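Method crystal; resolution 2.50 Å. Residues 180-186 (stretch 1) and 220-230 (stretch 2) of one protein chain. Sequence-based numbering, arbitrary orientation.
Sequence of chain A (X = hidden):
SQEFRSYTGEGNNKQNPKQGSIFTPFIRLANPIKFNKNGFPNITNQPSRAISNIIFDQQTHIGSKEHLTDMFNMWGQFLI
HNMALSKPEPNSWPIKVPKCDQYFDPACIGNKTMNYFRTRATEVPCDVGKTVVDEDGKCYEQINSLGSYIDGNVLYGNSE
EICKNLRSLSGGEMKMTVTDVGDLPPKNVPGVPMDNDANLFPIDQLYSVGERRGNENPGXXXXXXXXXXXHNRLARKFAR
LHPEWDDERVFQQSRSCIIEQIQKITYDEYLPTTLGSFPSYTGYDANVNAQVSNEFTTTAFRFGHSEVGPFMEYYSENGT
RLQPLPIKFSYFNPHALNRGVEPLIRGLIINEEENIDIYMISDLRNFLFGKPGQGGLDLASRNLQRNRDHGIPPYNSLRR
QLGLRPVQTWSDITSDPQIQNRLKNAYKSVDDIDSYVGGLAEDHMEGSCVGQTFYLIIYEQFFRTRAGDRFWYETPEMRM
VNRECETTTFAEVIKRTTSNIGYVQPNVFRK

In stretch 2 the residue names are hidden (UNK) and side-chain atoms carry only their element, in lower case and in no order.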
# COMPACT_ATOMS: atom_id res chain seq x y z
N ASP A 180 3.29 -6.02 -29.40
CA ASP A 180 2.46 -7.04 -30.03
C ASP A 180 1.38 -7.58 -29.10
O ASP A 180 0.50 -8.30 -29.56
CB ASP A 180 3.33 -8.20 -30.52
CG ASP A 180 4.41 -7.76 -31.48
OD1 ASP A 180 4.18 -6.78 -32.23
OD2 ASP A 180 5.48 -8.39 -31.50
N VAL A 181 1.44 -7.25 -27.81
CA VAL A 181 0.47 -7.76 -26.84
C VAL A 181 -0.14 -6.59 -26.09
O VAL A 181 -0.17 -6.57 -24.85
CB VAL A 181 1.13 -8.76 -25.87
CG1 VAL A 181 1.48 -10.05 -26.60
CG2 VAL A 181 2.38 -8.15 -25.23
N GLY A 182 -0.64 -5.60 -26.83
CA GLY A 182 -1.29 -4.45 -26.24
C GLY A 182 -0.32 -3.35 -25.88
O GLY A 182 0.90 -3.42 -26.10
N ASP A 183 -0.88 -2.28 -25.31
CA ASP A 183 -0.10 -1.12 -24.90
C ASP A 183 0.37 -1.29 -23.47
O ASP A 183 -0.42 -1.60 -22.58
CB ASP A 183 -0.94 0.15 -25.04
CG ASP A 183 -1.10 0.59 -26.48
OD1 ASP A 183 -0.65 -0.15 -27.38
OD2 ASP A 183 -1.65 1.69 -26.70
N LEU A 184 1.67 -1.08 -23.25
CA LEU A 184 2.27 -1.20 -21.93
C LEU A 184 2.84 0.15 -21.50
O LEU A 184 2.96 1.06 -22.33
CB LEU A 184 3.36 -2.27 -21.92
CG LEU A 184 2.90 -3.69 -22.28
CD1 LEU A 184 4.10 -4.62 -22.34
CD2 LEU A 184 1.87 -4.19 -21.29
N PRO A 185 3.18 0.33 -20.23
CA PRO A 185 3.71 1.62 -19.78
C PRO A 185 5.02 1.95 -20.47
O PRO A 185 5.63 1.09 -21.11
CB PRO A 185 3.91 1.42 -18.27
CG PRO A 185 3.00 0.29 -17.90
CD PRO A 185 2.98 -0.61 -19.10
N PRO A 186 5.48 3.19 -20.36
CA PRO A 186 6.72 3.59 -21.02
C PRO A 186 7.95 3.18 -20.21
O PRO A 186 7.85 2.70 -19.08
CB PRO A 186 6.60 5.12 -21.09
CG PRO A 186 5.78 5.48 -19.90
CD PRO A 186 4.86 4.31 -19.62
N UNK A 220 0.82 -5.44 -9.71
CA UNK A 220 0.74 -4.01 -9.46
C UNK A 220 0.92 -3.22 -10.75
O UNK A 220 0.20 -2.24 -11.00
c UNK A 220 1.78 -3.61 -8.42
c UNK A 220 2.98 -1.92 -7.01
c UNK A 220 0.51 -1.72 -7.35
c UNK A 220 1.83 -2.14 -7.98
N UNK A 221 1.89 -3.62 -11.58
CA UNK A 221 2.09 -2.96 -12.86
C UNK A 221 0.89 -3.13 -13.77
O UNK A 221 0.57 -2.23 -14.55
c UNK A 221 4.57 -1.44 -14.20
c UNK A 221 3.35 -3.51 -13.54
c UNK A 221 4.62 -2.69 -13.33
c UNK A 221 5.85 -3.51 -13.65
N UNK A 222 0.22 -4.28 -13.69
CA UNK A 222 -0.96 -4.50 -14.52
C UNK A 222 -2.04 -3.47 -14.21
O UNK A 222 -2.68 -2.94 -15.13
o UNK A 222 -0.62 -6.86 -14.91
c UNK A 222 -1.49 -5.92 -14.32
N UNK A 223 -2.27 -3.18 -12.93
CA UNK A 223 -3.24 -2.16 -12.58
C UNK A 223 -2.81 -0.81 -13.13
O UNK A 223 -3.62 -0.05 -13.67
c UNK A 223 -4.25 -3.53 -9.06
c UNK A 223 -4.35 -0.92 -10.68
c UNK A 223 -3.46 -2.11 -11.05
c UNK A 223 -4.08 -3.42 -10.57
N UNK A 224 -1.52 -0.49 -13.02
CA UNK A 224 -1.01 0.73 -13.64
C UNK A 224 -1.36 0.77 -15.12
O UNK A 224 -1.84 1.78 -15.63
c UNK A 224 0.51 0.83 -13.45
n UNK A 224 0.75 0.35 -10.99
n UNK A 224 1.70 2.12 -10.23
c UNK A 224 1.22 0.93 -9.90
c UNK A 224 0.93 1.19 -12.07
c UNK A 224 1.53 2.30 -11.58
N UNK A 225 -1.14 -0.35 -15.81
CA UNK A 225 -1.34 -0.39 -17.26
C UNK A 225 -2.79 -0.10 -17.62
O UNK A 225 -3.07 0.74 -18.49
c UNK A 225 -0.90 -1.75 -17.80
o UNK A 225 0.47 -1.99 -17.45
c UNK A 225 -1.05 -1.80 -19.32
N UNK A 226 -3.73 -0.78 -16.97
CA UNK A 226 -5.13 -0.67 -17.37
C UNK A 226 -5.65 0.75 -17.16
O UNK A 226 -6.39 1.27 -18.00
c UNK A 226 -6.74 -4.02 -16.17
c UNK A 226 -5.99 -1.67 -16.61
c UNK A 226 -5.65 -3.16 -16.78
c UNK A 226 -5.42 -3.54 -18.23
N UNK A 227 -5.26 1.39 -16.06
CA UNK A 227 -5.72 2.76 -15.82
C UNK A 227 -5.05 3.74 -16.77
O UNK A 227 -5.61 4.81 -17.05
c UNK A 227 -6.02 2.96 -11.93
c UNK A 227 -6.31 2.41 -13.32
c UNK A 227 -7.80 2.50 -13.62
c UNK A 227 -5.48 3.16 -14.37
N UNK A 228 -3.86 3.41 -17.26
CA UNK A 228 -3.25 4.22 -18.30
C UNK A 228 -4.00 4.05 -19.62
O UNK A 228 -4.27 5.04 -20.32
c UNK A 228 -1.78 3.84 -18.47
c UNK A 228 -0.81 4.24 -17.35
c UNK A 228 -0.67 5.74 -17.25
c UNK A 228 0.55 3.59 -17.59
N UNK A 229 -4.34 2.81 -19.97
CA UNK A 229 -5.15 2.57 -21.16
C UNK A 229 -6.49 3.29 -21.05
O UNK A 229 -6.92 3.98 -21.98
n UNK A 229 -3.24 -1.97 -22.14
n UNK A 229 -4.35 -3.99 -22.09
c UNK A 229 -3.23 -3.29 -22.27
c UNK A 229 -4.13 0.29 -21.71
n UNK A 229 -2.11 -3.92 -22.58
c UNK A 229 -4.43 -1.19 -21.80
c UNK A 229 -5.37 1.07 -21.35
N UNK A 230 -7.16 3.14 -19.91
CA UNK A 230 -8.43 3.82 -19.70
C UNK A 230 -8.27 5.33 -19.76
O UNK A 230 -9.20 6.04 -20.18
c UNK A 230 -10.53 3.59 -18.29
c UNK A 230 -9.03 3.40 -18.35
o UNK A 230 -11.23 3.08 -19.19
o UNK A 230 -11.02 4.22 -17.32

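Position 220 carries four carbons, forked at the second, and is out of reach of stretch 1; the fork at the second carbon makes it Leu 220. Position 221 has the same four-carbon pattern, and one terminal carbon comes within reach of the proline ring at 185. This is Leu 221, whose CD2 sits 4.4 Å from Pro 185 CG, an apolar contact.

At position 222 one carbon bears one oxygen, and its CB points away from the strand: Ser 222. Position 223 again has four carbons, but forked at the first, with one arm two carbons long; it is Ile 223, out of reach. A single carbon leading to a five-membered ring of three carbons and two nitrogens identifies position 224 as His 224. Its ring turns back along the helix, where ND1 donates to Leu 220 O at 2.6 Å, rather than crossing to stretch 1.

At position 225 the first carbon carries one oxygen and one carbon, and CB points toward the strand. This is Thr 225. Its CG2 lies 3.3 Å from Asp 183 O, and its OG1 is 3.3 Å from Pro 185 CD; the hydroxyl donates to Leu 221 O at 2.9 Å, so its hydrogen bond stays within the helix.

Positions 226 and 227 each have four carbons forked at the second, and neither touches stretch 1: Leu 226 and Leu 227. Position 228 has four carbons forked at the second, and its CA-to-CB bond points toward stretch 1; the fork makes it Leu 228, with CD1 4.1 Å from Pro 185 CB.

Position 229 has three carbons, a nitrogen, then a carbon carrying two more nitrogens, and two of these nitrogens approach one carbonyl oxygen. It is Arg 229, extended with chi2 and chi3 both t. NE and NH2 each donate to Asp 183 O at 2.9 Å, with N-H...O angles of 147° and 145°. Position 230, with two carbons, the second bearing two oxygens, is Asp 230; its carboxylate bonds elsewhere in the structure.

The contact thus combines a polar fork with an apolar patch. The carbonyl of Asp 183 lies at the guanidinium edge, near its plane, which lets one acceptor serve two donors. Gly 182 leaves room for the guanidinium: an ideal CB there would stand 2.6 Å from Arg 229 NH2, a clash. Two residues after Asp 183, Pro 185 packs against Leu 221, Thr 225 and Leu 228, residues spaced three or four apart and therefore on one helical face. The elements cross at 111°, and the stretches bury 300 Å² in total.

Stretch 2, residues 220-230: LLSIHTLLLRD
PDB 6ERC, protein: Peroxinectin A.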